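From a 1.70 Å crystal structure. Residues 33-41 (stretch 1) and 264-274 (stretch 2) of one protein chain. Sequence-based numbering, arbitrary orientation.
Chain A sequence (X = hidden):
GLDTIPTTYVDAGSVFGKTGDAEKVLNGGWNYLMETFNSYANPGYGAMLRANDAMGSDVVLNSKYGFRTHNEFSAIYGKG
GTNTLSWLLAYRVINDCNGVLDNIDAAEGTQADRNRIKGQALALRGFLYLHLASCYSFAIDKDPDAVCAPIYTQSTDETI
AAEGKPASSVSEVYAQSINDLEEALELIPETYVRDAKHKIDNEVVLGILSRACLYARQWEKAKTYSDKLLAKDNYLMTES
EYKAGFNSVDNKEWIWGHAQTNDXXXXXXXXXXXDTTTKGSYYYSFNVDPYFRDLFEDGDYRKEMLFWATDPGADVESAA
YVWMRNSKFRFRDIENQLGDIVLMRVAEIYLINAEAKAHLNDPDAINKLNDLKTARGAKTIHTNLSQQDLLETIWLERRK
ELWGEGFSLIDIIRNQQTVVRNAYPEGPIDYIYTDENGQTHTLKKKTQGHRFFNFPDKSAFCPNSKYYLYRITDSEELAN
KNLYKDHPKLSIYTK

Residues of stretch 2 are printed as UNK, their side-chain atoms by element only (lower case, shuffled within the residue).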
# COMPACT_ATOMS: atom_id res chain seq x y z
N LEU A 33 3.42 -14.53 1.60
CA LEU A 33 3.20 -13.12 1.84
C LEU A 33 1.84 -12.68 1.33
O LEU A 33 1.15 -11.94 2.00
CB LEU A 33 4.28 -12.30 1.13
CG LEU A 33 4.21 -10.83 1.22
CD1 LEU A 33 4.28 -10.37 2.69
CD2 LEU A 33 5.36 -10.14 0.39
N MSE A 34 1.51 -13.16 0.13
CA MSE A 34 0.29 -12.71 -0.58
C MSE A 34 -0.98 -13.43 -0.26
O MSE A 34 -2.11 -12.80 -0.29
CB MSE A 34 0.55 -12.70 -2.08
CG MSE A 34 1.64 -11.76 -2.54
SE MSE A 34 1.20 -9.86 -2.18
CE MSE A 34 -0.54 -9.64 -2.80
N GLU A 35 -0.87 -14.69 0.10
CA GLU A 35 -2.02 -15.59 0.19
C GLU A 35 -2.49 -15.96 1.59
O GLU A 35 -3.57 -16.56 1.73
CB GLU A 35 -1.73 -16.88 -0.57
CG GLU A 35 -1.66 -16.75 -2.06
CD GLU A 35 -3.05 -16.57 -2.71
OE1 GLU A 35 -3.88 -17.51 -2.66
OE2 GLU A 35 -3.32 -15.48 -3.23
N THR A 36 -1.70 -15.67 2.62
CA THR A 36 -2.00 -16.24 3.93
C THR A 36 -3.10 -15.44 4.66
O THR A 36 -2.94 -14.27 4.93
CB THR A 36 -0.71 -16.27 4.80
OG1 THR A 36 0.26 -17.05 4.08
CG2 THR A 36 -0.98 -16.87 6.18
N PHE A 37 -4.18 -16.13 5.01
CA PHE A 37 -5.22 -15.52 5.83
C PHE A 37 -4.82 -15.44 7.30
O PHE A 37 -4.22 -16.39 7.84
CB PHE A 37 -6.50 -16.34 5.77
CG PHE A 37 -7.32 -16.20 4.49
CD1 PHE A 37 -8.04 -15.03 4.22
CD2 PHE A 37 -7.41 -17.25 3.58
CE1 PHE A 37 -8.83 -14.94 3.06
CE2 PHE A 37 -8.23 -17.12 2.45
CZ PHE A 37 -8.92 -15.95 2.21
N ASN A 38 -5.26 -14.37 7.98
CA ASN A 38 -5.47 -14.46 9.45
C ASN A 38 -6.96 -14.18 9.75
O ASN A 38 -7.37 -13.04 10.07
CB ASN A 38 -4.50 -13.55 10.23
CG ASN A 38 -4.65 -13.71 11.73
OD1 ASN A 38 -5.17 -14.75 12.20
ND2 ASN A 38 -4.23 -12.71 12.49
N SER A 39 -7.77 -15.22 9.60
CA SER A 39 -9.23 -15.10 9.42
C SER A 39 -9.51 -14.49 8.08
O SER A 39 -8.66 -13.85 7.46
CB SER A 39 -9.92 -14.30 10.54
OG SER A 39 -9.97 -12.88 10.34
N TYR A 40 -10.75 -14.62 7.63
CA TYR A 40 -11.18 -13.97 6.42
C TYR A 40 -11.05 -12.44 6.40
O TYR A 40 -11.01 -11.85 5.32
CB TYR A 40 -12.61 -14.34 6.08
CG TYR A 40 -12.78 -15.74 5.50
CD1 TYR A 40 -12.28 -16.04 4.25
CD2 TYR A 40 -13.44 -16.75 6.20
CE1 TYR A 40 -12.41 -17.30 3.70
CE2 TYR A 40 -13.59 -18.03 5.64
CZ TYR A 40 -13.07 -18.29 4.39
OH TYR A 40 -13.18 -19.52 3.77
N ALA A 41 -10.95 -11.81 7.58
CA ALA A 41 -10.77 -10.35 7.67
C ALA A 41 -9.41 -9.89 7.15
O ALA A 41 -9.24 -8.72 6.87
CB ALA A 41 -10.95 -9.86 9.17
N UNK A 264 -5.03 -20.41 -6.97
CA UNK A 264 -4.33 -19.45 -6.12
C UNK A 264 -5.27 -18.25 -5.98
O UNK A 264 -5.15 -17.27 -6.72
c UNK A 264 -3.00 -19.08 -6.79
o UNK A 264 -0.03 -18.53 -6.94
n UNK A 264 -0.87 -16.59 -7.72
c UNK A 264 -2.21 -17.93 -6.19
c UNK A 264 -0.93 -17.69 -6.97
N UNK A 265 -6.21 -18.36 -5.05
CA UNK A 265 -7.35 -17.44 -4.99
C UNK A 265 -7.62 -16.80 -3.63
O UNK A 265 -8.63 -16.08 -3.48
o UNK A 265 -8.94 -19.20 -4.57
c UNK A 265 -8.63 -18.14 -5.44
N UNK A 266 -6.73 -16.98 -2.66
CA UNK A 266 -7.00 -16.39 -1.34
C UNK A 266 -6.96 -14.88 -1.36
O UNK A 266 -7.83 -14.23 -0.73
c UNK A 266 -6.11 -18.37 0.03
o UNK A 266 -6.99 -19.10 -0.45
c UNK A 266 -6.02 -16.88 -0.28
n UNK A 266 -5.17 -18.84 0.88
N UNK A 267 -5.99 -14.26 -2.04
CA UNK A 267 -5.86 -12.83 -2.00
C UNK A 267 -7.11 -12.13 -2.56
O UNK A 267 -7.44 -11.03 -2.09
c UNK A 267 -4.59 -12.34 -2.77
N UNK A 268 -7.76 -12.79 -3.52
CA UNK A 268 -8.96 -12.23 -4.16
C UNK A 268 -10.06 -11.88 -3.15
O UNK A 268 -10.92 -11.04 -3.44
c UNK A 268 -9.52 -13.21 -5.18
o UNK A 268 -8.62 -13.42 -6.25
N UNK A 269 -10.07 -12.54 -2.01
CA UNK A 269 -11.11 -12.33 -1.02
C UNK A 269 -11.19 -10.86 -0.60
O UNK A 269 -12.28 -10.36 -0.23
c UNK A 269 -10.91 -13.27 0.20
c UNK A 269 -14.36 -13.73 2.74
c UNK A 269 -12.99 -14.49 0.90
c UNK A 269 -13.52 -12.66 2.94
o UNK A 269 -15.44 -13.86 3.55
c UNK A 269 -12.40 -12.51 2.10
c UNK A 269 -12.13 -13.43 1.07
c UNK A 269 -14.12 -14.65 1.70
N UNK A 270 -10.08 -10.13 -0.69
CA UNK A 270 -10.12 -8.72 -0.35
C UNK A 270 -10.94 -7.83 -1.28
O UNK A 270 -11.32 -6.73 -0.90
c UNK A 270 -7.89 -7.99 -1.37
c UNK A 270 -6.34 -8.00 -0.95
o UNK A 270 -5.81 -6.94 -0.63
n UNK A 270 -5.64 -9.16 -1.05
c UNK A 270 -8.75 -8.15 -0.14
N UNK A 271 -11.26 -8.32 -2.48
CA UNK A 271 -12.28 -7.66 -3.33
C UNK A 271 -13.67 -7.67 -2.70
O UNK A 271 -14.52 -6.84 -3.06
c UNK A 271 -12.27 -8.26 -4.76
c UNK A 271 -8.91 -7.50 -6.43
c UNK A 271 -9.23 -6.48 -7.29
c UNK A 271 -10.54 -6.03 -7.35
c UNK A 271 -9.88 -8.07 -5.63
c UNK A 271 -11.20 -7.64 -5.67
c UNK A 271 -11.51 -6.61 -6.52
N UNK A 272 -13.96 -8.56 -1.75
CA UNK A 272 -15.20 -8.45 -1.02
C UNK A 272 -15.33 -7.16 -0.19
O UNK A 272 -16.45 -6.75 0.15
c UNK A 272 -15.16 -12.11 -0.97
c UNK A 272 -16.93 -12.23 -2.26
n UNK A 272 -15.89 -12.91 -1.82
c UNK A 272 -15.78 -10.91 -0.93
n UNK A 272 -16.89 -11.01 -1.76
c UNK A 272 -15.47 -9.68 -0.16
N UNK A 273 -14.20 -6.54 0.12
CA UNK A 273 -14.10 -5.24 0.83
C UNK A 273 -14.05 -4.09 -0.19
O UNK A 273 -14.77 -3.06 -0.05
c UNK A 273 -11.81 -8.53 3.39
c UNK A 273 -12.87 -5.23 1.78
c UNK A 273 -12.85 -8.74 4.29
c UNK A 273 -12.84 -6.46 2.68
c UNK A 273 -13.84 -6.67 3.61
c UNK A 273 -11.80 -7.40 2.60
c UNK A 273 -13.87 -7.78 4.41
o UNK A 273 -12.89 -9.86 5.09
N UNK A 274 -13.21 -4.25 -1.19
CA UNK A 274 -12.92 -3.16 -2.16
C UNK A 274 -13.98 -2.96 -3.24
O UNK A 274 -14.12 -1.85 -3.75
c UNK A 274 -10.33 -3.41 -2.03
c UNK A 274 -10.17 -2.03 -1.34
c UNK A 274 -9.16 -3.73 -2.91
c UNK A 274 -11.60 -3.38 -2.87
O HOH W 1 -2.96 -10.16 -0.19

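Position 264 carries five side-chain atoms: three carbons in an unbranched run, the third bonded to one oxygen and one nitrogen. The second carbon lies 3.8 Å from CD of Glu-35. A terminal amide after two methylenes is glutamine, Gln-264; that carbon is CG, and from there its amide leads away from the carboxylate, NE2 being hydrogen-bonded elsewhere in the structure.

Position 265 has one carbon and one oxygen. With no further branch this is Ser-265, whose CB points away from stretch 1. Its backbone N lies 3.4 Å from Glu-35 OE1, but the angle is too poor for a hydrogen bond.

Position 266 shows two carbons, the second bearing an oxygen and a nitrogen, one methylene shorter than at 264. The nitrogen lies 2.9 Å from Glu-35 O, and the second carbon packs 3.5 Å from Phe-37 CE2. This is Asn-266. Its CB points toward stretch 1, and chi1 of -64° (m) brings the amide to the end of the opposing helix, where ND2 donates to Glu-35 O with an angle of 160°.

Position 267 has a single side-chain carbon, CB, 3.5 Å from Met-34 O and 3.4 Å from Glu-35 OE2; hence Ala-267. The CA atoms of Ala-267 and Glu-35 are only 5.2 Å apart, so the backbones come close here.

Position 268 again has one carbon and one oxygen and does not touch stretch 1; it is Ser-268, with its hydroxyl hydrogen-bonded elsewhere in the structure.

Position 269 has one carbon followed by a six-carbon ring bearing an oxygen. Tyr-40 CD1 lies over one face of this ring, which identifies Tyr-269, and is 3.4 Å from CE2; the centroids are 4.6 Å apart and the planes at 27°, an offset stack. Phe-37 turns its edge toward the Tyr-269 face, with planes at 84° and centroids 5.9 Å apart.

Position 270 repeats the three-carbon chain ending in oxygen and nitrogen: Gln-270. Its NE2 donates to Ala-267 O at 2.8 Å and to water 1 at 3.0 Å; the same water donates to Met-34 O at 2.8 Å, bridging the stretches.

Position 271 has one carbon and a six-carbon ring without oxygen, so it is Phe-271, out of reach of stretch 1. Position 272 has a five-membered ring of three carbons and two nitrogens beyond its CB: His-272, also out of reach.

Position 273 has one carbon, a six-carbon ring and an oxygen, which lies 2.7 Å from Tyr-40 O: Tyr-273, with OH the donor.

Position 274 has four carbons, forked at the second, as in Leu-274; it makes no contact with stretch 1.

The contact, burying 539 Å² over both sides, has a polar anchor and an aromatic flank. Glu-35 OE1 accepts from Asn-266 N at 2.9 Å and OE2 from Ala-267 N at 3.2 Å, so one carboxylate engages two successive amides, while Asn-266 ND2 donates to Glu-35 O; every direct hydrogen bond across the contact is donated by stretch 2. Beyond this anchor, Phe-37 and Tyr-40 pack against Tyr-269, and the Tyr-273 hydroxyl ties down the loop at Tyr-40.

Stretch 2 (264-274) QSNASYQFHYL
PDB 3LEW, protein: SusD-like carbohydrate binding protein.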